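Local coordinates for DUF3863 domain-containing protein (Parabacteroides distasonis, PDB 3LM3), which is of unknown function but, as a putative glycoside hydrolase/deacetylase, probably acts on carbohydrate substrates, at residues A64-N69 / W306-K311; R21-C26 / P315-V320. One frame throughout, in Å; residues are numbered along the deposited sequence.

From the N terminus the chain first enters strand 21-29, which opens contact 2, then runs through helix 53-64 into the loop 64-69, where contact 1 begins. Well over two hundred residues later, helix 296-313 returns to that loop and closes contact 1; just beyond the helix, strand 318-320 reaches strand 21-29 and closes contact 2. The two closures are therefore nested, contact 1 inside contact 2. Contact 1 ties a loop to a helix on the outside of the parallel sheet, and contact 2 adds a strand to the sheet itself. They touch directly, where Lys-311 meets Thr-317 and Trp-306 packs on Val-23.

Contact 1: A64-N69 / W306-K311; sequences ATNNPN and WVTGTK
Val-307 makes the apolar part of this contact, its methyl CG1 pressed into the bend of the loop 64-69. With CG1 anti to the backbone N (chi1 171°), the methyl lies 3.4 Å from the carbonyl O of Thr-65 and 3.5 Å from CB of Asn-67. The side chains of Val-307 and Asn-67 cross at about a right angle, and the amide ND2 of Asn-67, 3.7 Å from the same CG1, passes on to bond the carbonyl of Phe-63. A little along the helix, CG of Lys-311 rests 3.7 Å from the carbonyl O of Asn-66.

The loop takes this shape through a type II beta turn from Ala-64 to Asn-67, closed by Asn-67 N to Ala-64 O at 2.9 Å. Asn-66, third in the turn, has the positive phi (58°) that this turn type requires. The turn lies in the connection between helix 53-64 and strand 73-76, within a parallel beta-alpha-beta crossover from strand 21-29; helix 296-313 is the neighbouring helix on which it leans.

Polar links join the same two segments. Lys-311 bends at chi2 and chi3, and its ammonium NZ gives a bond to a water at 2.9 Å; that water donates to OD1 of Asn-67 at 2.6 Å, bridging helix and loop. The same NZ also bonds the carbonyl of Thr-317, which anchors the end of the lysine beyond the helix. At the exposed side, OG1 of Thr-308 comes 3.0 Å from OD1 of Asn-66, but the carbonyl of Lys-304 competes for the hydroxyl proton and both residues have a second conformer, which leaves this bond doubtful.

Contact 2: R21-C26 / P315-V320; sequences RFVTLC and PDTHFV
Val-23 and Phe-319 are side-by-side neighbours on adjacent parallel strands, their side chains on one face of the sheet. The valine CB sits over one face of the phenyl ring in a CH-pi contact, 3.9 Å from the ring centroid and 23° off the normal, while CG1 comes 3.6 Å from CE2. The other valine methyl, CG2, meets CG2 of Thr-317 at 3.8 Å. An alanine in place of Phe-319 would probably open a gap beside Val-23, leaving its CB and CG1 without the ring they pack on. The Val-23 backbone bonds on both sides of Phe-319, as parallel strands do: its N donates to His-318 O at 2.9 Å, and its O accepts from Val-320 N at 3.0 Å.

Val-320 presents CG2 to the opposite face of the sheet. The methyl sits in the crowded position between the backbone N and carbonyl carbon, 3.9 Å from CG2 of Thr-24 and 4.0 Å from CD1 of Phe-22.

Arg-21 starts the pairing, its O taking a nearly straight bond (177°) from His-318 N. A water joins its backbone N to Asp-316 O. The arginine side chain crosses Thr-317 at about a right angle, CB beside OG1, then extends away, NE bonding the carbonyl of Phe-270.

Consistent with a barrel-like beta/alpha fold of the glycoside hydrolase/deacetylase kind, strand 21-29 pairs through Phe-22 and Thr-24 with strand 280-287 at its other edge; helices 255-277 and 296-313 pack on the Val-23 face, and helix 322-332 lies against Phe-22 and Thr-24.

Contact 1: A64-N69 / W306-K311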
loop_
_atom_site.group_PDB
_atom_site.type_symbol
_atom_site.label_atom_id
_atom_site.label_comp_id
_atom_site.label_asym_id
_atom_site.label_seq_id
_atom_site.Cartn_x
_atom_site.Cartn_y
_atom_site.Cartn_z
ATOM N N ALA A 64 0.355 -20.547 3.230
ATOM C CA ALA A 64 0.255 -21.211 4.508
ATOM C C ALA A 64 1.527 -21.935 4.924
ATOM O O ALA A 64 1.623 -22.367 6.084
ATOM C CB ALA A 64 -0.905 -22.196 4.466
ATOM N N THR A 65 2.494 -22.091 4.012
ATOM C CA THR A 65 3.744 -22.808 4.353
ATOM C C THR A 65 4.457 -22.144 5.518
ATOM O O THR A 65 4.774 -20.977 5.469
ATOM C CB THR A 65 4.723 -22.784 3.142
ATOM O OG1 THR A 65 4.036 -23.242 1.985
ATOM C CG2 THR A 65 5.954 -23.669 3.389
ATOM N N ASN A 66 4.721 -22.916 6.588
ATOM C CA ASN A 66 5.361 -22.390 7.784
ATOM C C ASN A 66 4.573 -21.234 8.391
ATOM O O ASN A 66 5.121 -20.393 9.120
ATOM C CB ASN A 66 6.806 -21.963 7.471
ATOM C CG ASN A 66 7.664 -23.128 7.042
ATOM O OD1 ASN A 66 8.181 -23.171 5.911
ATOM N ND2 ASN A 66 7.829 -24.089 7.947
ATOM N N ASN A 67 3.270 -21.210 8.121
ATOM C CA ASN A 67 2.433 -20.048 8.437
ATOM C C ASN A 67 1.002 -20.486 8.753
ATOM O O ASN A 67 0.039 -19.979 8.187
ATOM C CB ASN A 67 2.502 -19.074 7.244
ATOM C CG ASN A 67 1.813 -17.740 7.479
ATOM O OD1 ASN A 67 1.730 -17.234 8.594
ATOM N ND2 ASN A 67 1.366 -17.133 6.375
ATOM N N PRO A 68 0.857 -21.433 9.696
ATOM C CA PRO A 68 -0.499 -21.942 9.944
ATOM C C PRO A 68 -1.483 -20.972 10.549
ATOM O O PRO A 68 -2.694 -21.135 10.328
ATOM C CB PRO A 68 -0.257 -23.128 10.896
ATOM C CG PRO A 68 1.034 -22.755 11.607
ATOM C CD PRO A 68 1.872 -22.118 10.514
ATOM N N ASN A 69 -0.993 -19.967 11.266
ATOM C CA ASN A 69 -1.870 -18.936 11.803
ATOM C C ASN A 69 -2.077 -17.790 10.827
ATOM O O ASN A 69 -2.755 -16.812 11.154
ATOM C CB ASN A 69 -1.330 -18.399 13.148
ATOM C CG ASN A 69 -1.427 -19.425 14.262
ATOM O OD1 ASN A 69 -0.451 -19.708 14.961
ATOM N ND2 ASN A 69 -2.598 -19.993 14.418
ATOM N N TRP A 306 8.997 -16.148 0.225
ATOM C CA TRP A 306 8.700 -14.921 0.903
ATOM C C TRP A 306 8.222 -15.185 2.331
ATOM O O TRP A 306 8.760 -14.629 3.308
ATOM C CB TRP A 306 7.643 -14.133 0.111
ATOM C CG TRP A 306 7.166 -12.885 0.847
ATOM C CD1 TRP A 306 7.923 -11.971 1.565
ATOM C CD2 TRP A 306 5.820 -12.422 0.911
ATOM N NE1 TRP A 306 7.118 -10.993 2.063
ATOM C CE2 TRP A 306 5.812 -11.246 1.699
ATOM C CE3 TRP A 306 4.608 -12.915 0.407
ATOM C CZ2 TRP A 306 4.645 -10.533 1.961
ATOM C CZ3 TRP A 306 3.453 -12.203 0.682
ATOM C CH2 TRP A 306 3.475 -11.048 1.472
ATOM N N VAL A 307 7.203 -16.024 2.477
ATOM C CA VAL A 307 6.636 -16.288 3.806
ATOM C C VAL A 307 7.640 -17.010 4.682
ATOM O O VAL A 307 7.874 -16.605 5.823
ATOM C CB VAL A 307 5.335 -17.084 3.657
ATOM C CG1 VAL A 307 4.811 -17.591 5.033
ATOM C CG2 VAL A 307 4.267 -16.229 2.934
ATOM N N THR A 308 8.253 -18.064 4.165
ATOM C CA THR A 308 9.208 -18.838 4.942
ATOM C C THR A 308 10.406 -17.999 5.368
ATOM O O THR A 308 10.866 -18.092 6.499
ATOM C CB THR A 308 9.722 -20.040 4.146
ATOM O OG1 THR A 308 8.637 -20.954 3.914
ATOM C CG2 THR A 308 10.837 -20.748 4.914
ATOM N N GLY A 309 10.903 -17.157 4.467
ATOM C CA GLY A 309 12.052 -16.337 4.771
ATOM C C GLY A 309 11.757 -15.275 5.829
ATOM O O GLY A 309 12.564 -14.969 6.700
ATOM N N THR A 310 10.548 -14.712 5.746
ATOM C CA THR A 310 10.082 -13.763 6.746
ATOM C C THR A 310 9.984 -14.430 8.112
ATOM O O THR A 310 10.458 -13.884 9.095
ATOM C CB THR A 310 8.730 -13.169 6.314
ATOM O OG1 THR A 310 8.855 -12.543 5.027
ATOM C CG2 THR A 310 8.244 -12.125 7.310
ATOM N N LYS A 311 9.352 -15.596 8.178
ATOM C CA LYS A 311 9.188 -16.303 9.459
ATOM C C LYS A 311 10.522 -16.798 10.021
ATOM O O LYS A 311 10.702 -16.881 11.238
ATOM C CB LYS A 311 8.192 -17.456 9.322
ATOM C CG LYS A 311 6.765 -17.060 9.032
ATOM C CD LYS A 311 6.052 -16.296 10.137
ATOM C CE LYS A 311 5.641 -17.146 11.284
ATOM N NZ LYS A 311 4.725 -16.358 12.174
HETATM O O HOH W 1 2.010 -16.856 11.148
#

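Contact 2: R21-C26 / P315-V320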
loop_
_atom_site.group_PDB
_atom_site.type_symbol
_atom_site.label_atom_id
_atom_site.label_comp_id
_atom_site.label_asym_id
_atom_site.label_seq_id
_atom_site.Cartn_x
_atom_site.Cartn_y
_atom_site.Cartn_z
ATOM N N ARG A 21 5.290 -7.257 14.799
ATOM C CA ARG A 21 5.589 -7.190 13.366
ATOM C C ARG A 21 4.427 -7.828 12.613
ATOM O O ARG A 21 3.954 -8.894 13.016
ATOM C CB ARG A 21 6.890 -7.946 13.079
ATOM C CG ARG A 21 8.105 -7.361 13.729
ATOM C CD ARG A 21 9.313 -8.255 13.543
ATOM N NE ARG A 21 10.525 -7.649 14.068
ATOM C CZ ARG A 21 10.909 -7.680 15.329
ATOM N NH1 ARG A 21 10.191 -8.298 16.247
ATOM N NH2 ARG A 21 12.046 -7.073 15.671
ATOM N N PHE A 22 3.950 -7.155 11.569
ATOM C CA PHE A 22 2.787 -7.578 10.823
ATOM C C PHE A 22 3.062 -7.570 9.332
ATOM O O PHE A 22 3.694 -6.648 8.826
ATOM C CB PHE A 22 1.637 -6.623 11.048
ATOM C CG PHE A 22 1.194 -6.560 12.481
ATOM C CD1 PHE A 22 0.258 -7.451 12.951
ATOM C CD2 PHE A 22 1.740 -5.647 13.362
ATOM C CE1 PHE A 22 -0.132 -7.413 14.284
ATOM C CE2 PHE A 22 1.385 -5.635 14.717
ATOM C CZ PHE A 22 0.412 -6.514 15.156
ATOM N N VAL A 23 2.542 -8.599 8.653
ATOM C CA VAL A 23 2.448 -8.612 7.191
ATOM C C VAL A 23 0.974 -8.732 6.834
ATOM O O VAL A 23 0.299 -9.664 7.299
ATOM C CB VAL A 23 3.215 -9.772 6.537
ATOM C CG1 VAL A 23 2.909 -9.865 5.025
ATOM C CG2 VAL A 23 4.720 -9.656 6.785
ATOM N N THR A 24 0.493 -7.819 6.004
ATOM C CA THR A 24 -0.857 -7.892 5.470
ATOM C C THR A 24 -0.774 -8.152 3.977
ATOM O O THR A 24 -0.311 -7.288 3.221
ATOM C CB THR A 24 -1.661 -6.631 5.752
ATOM O OG1 THR A 24 -1.013 -5.474 5.204
ATOM C CG2 THR A 24 -1.866 -6.404 7.254
ATOM N N LEU A 25 -1.216 -9.329 3.542
ATOM C CA LEU A 25 -1.283 -9.703 2.143
ATOM C C LEU A 25 -2.712 -9.670 1.654
ATOM O O LEU A 25 -3.640 -10.089 2.356
ATOM C CB LEU A 25 -0.779 -11.134 1.944
ATOM C CG LEU A 25 -0.978 -11.759 0.560
ATOM C CD1 LEU A 25 -0.169 -11.026 -0.505
ATOM C CD2 LEU A 25 -0.614 -13.266 0.587
ATOM N N CYS A 26 -2.890 -9.178 0.449
ATOM C CA CYS A 26 -4.129 -9.325 -0.306
ATOM C C CYS A 26 -3.852 -10.070 -1.608
ATOM O O CYS A 26 -2.849 -9.798 -2.290
ATOM C CB CYS A 26 -4.729 -7.973 -0.629
ATOM S SG CYS A 26 -6.084 -7.992 -1.849
ATOM N N PRO A 315 10.511 -14.585 13.601
ATOM C CA PRO A 315 9.582 -15.693 13.842
ATOM C C PRO A 315 8.255 -15.345 14.457
ATOM O O PRO A 315 7.300 -16.113 14.282
ATOM C CB PRO A 315 10.373 -16.649 14.747
ATOM C CG PRO A 315 11.622 -16.007 15.044
ATOM C CD PRO A 315 11.837 -14.826 14.188
ATOM N N ASP A 316 8.159 -14.186 15.112
ATOM C CA ASP A 316 6.882 -13.819 15.720
ATOM C C ASP A 316 6.033 -12.909 14.821
ATOM O O ASP A 316 5.009 -12.396 15.270
ATOM C CB ASP A 316 7.089 -13.209 17.112
ATOM C CG ASP A 316 7.660 -14.221 18.133
ATOM O OD1 ASP A 316 7.375 -15.445 18.030
ATOM O OD2 ASP A 316 8.382 -13.782 19.063
ATOM N N THR A 317 6.449 -12.714 13.573
ATOM C CA THR A 317 5.651 -11.923 12.634
ATOM C C THR A 317 4.258 -12.498 12.488
ATOM O O THR A 317 4.087 -13.705 12.320
ATOM C CB THR A 317 6.295 -11.884 11.241
ATOM O OG1 THR A 317 7.632 -11.368 11.353
ATOM C CG2 THR A 317 5.510 -11.030 10.237
ATOM N N HIS A 318 3.246 -11.631 12.541
ATOM C CA HIS A 318 1.856 -12.014 12.368
ATOM C C HIS A 318 1.415 -11.698 10.951
ATOM O O HIS A 318 1.493 -10.528 10.526
ATOM C CB HIS A 318 0.974 -11.243 13.344
ATOM C CG HIS A 318 1.321 -11.492 14.769
ATOM N ND1 HIS A 318 0.944 -12.642 15.421
ATOM C CD2 HIS A 318 2.013 -10.750 15.669
ATOM C CE1 HIS A 318 1.384 -12.590 16.671
ATOM N NE2 HIS A 318 2.041 -11.461 16.851
ATOM N N PHE A 319 0.953 -12.712 10.227
ATOM C CA PHE A 319 0.365 -12.561 8.916
ATOM C C PHE A 319 -1.144 -12.450 9.131
ATOM O O PHE A 319 -1.808 -13.428 9.465
ATOM C CB PHE A 319 0.701 -13.742 7.995
ATOM C CG PHE A 319 2.132 -13.709 7.461
ATOM C CD1 PHE A 319 3.232 -13.996 8.264
ATOM C CD2 PHE A 319 2.365 -13.329 6.159
ATOM C CE1 PHE A 319 4.539 -13.944 7.715
ATOM C CE2 PHE A 319 3.649 -13.287 5.630
ATOM C CZ PHE A 319 4.726 -13.577 6.426
ATOM N N VAL A 320 -1.642 -11.228 8.956
ATOM C CA VAL A 320 -3.040 -10.897 9.271
ATOM C C VAL A 320 -3.685 -10.176 8.100
ATOM O O VAL A 320 -3.019 -9.755 7.155
ATOM C CB VAL A 320 -3.141 -10.050 10.569
ATOM C CG1 VAL A 320 -2.450 -10.790 11.735
ATOM C CG2 VAL A 320 -2.538 -8.677 10.392
HETATM O O HOH W 2 5.218 -9.800 16.241
#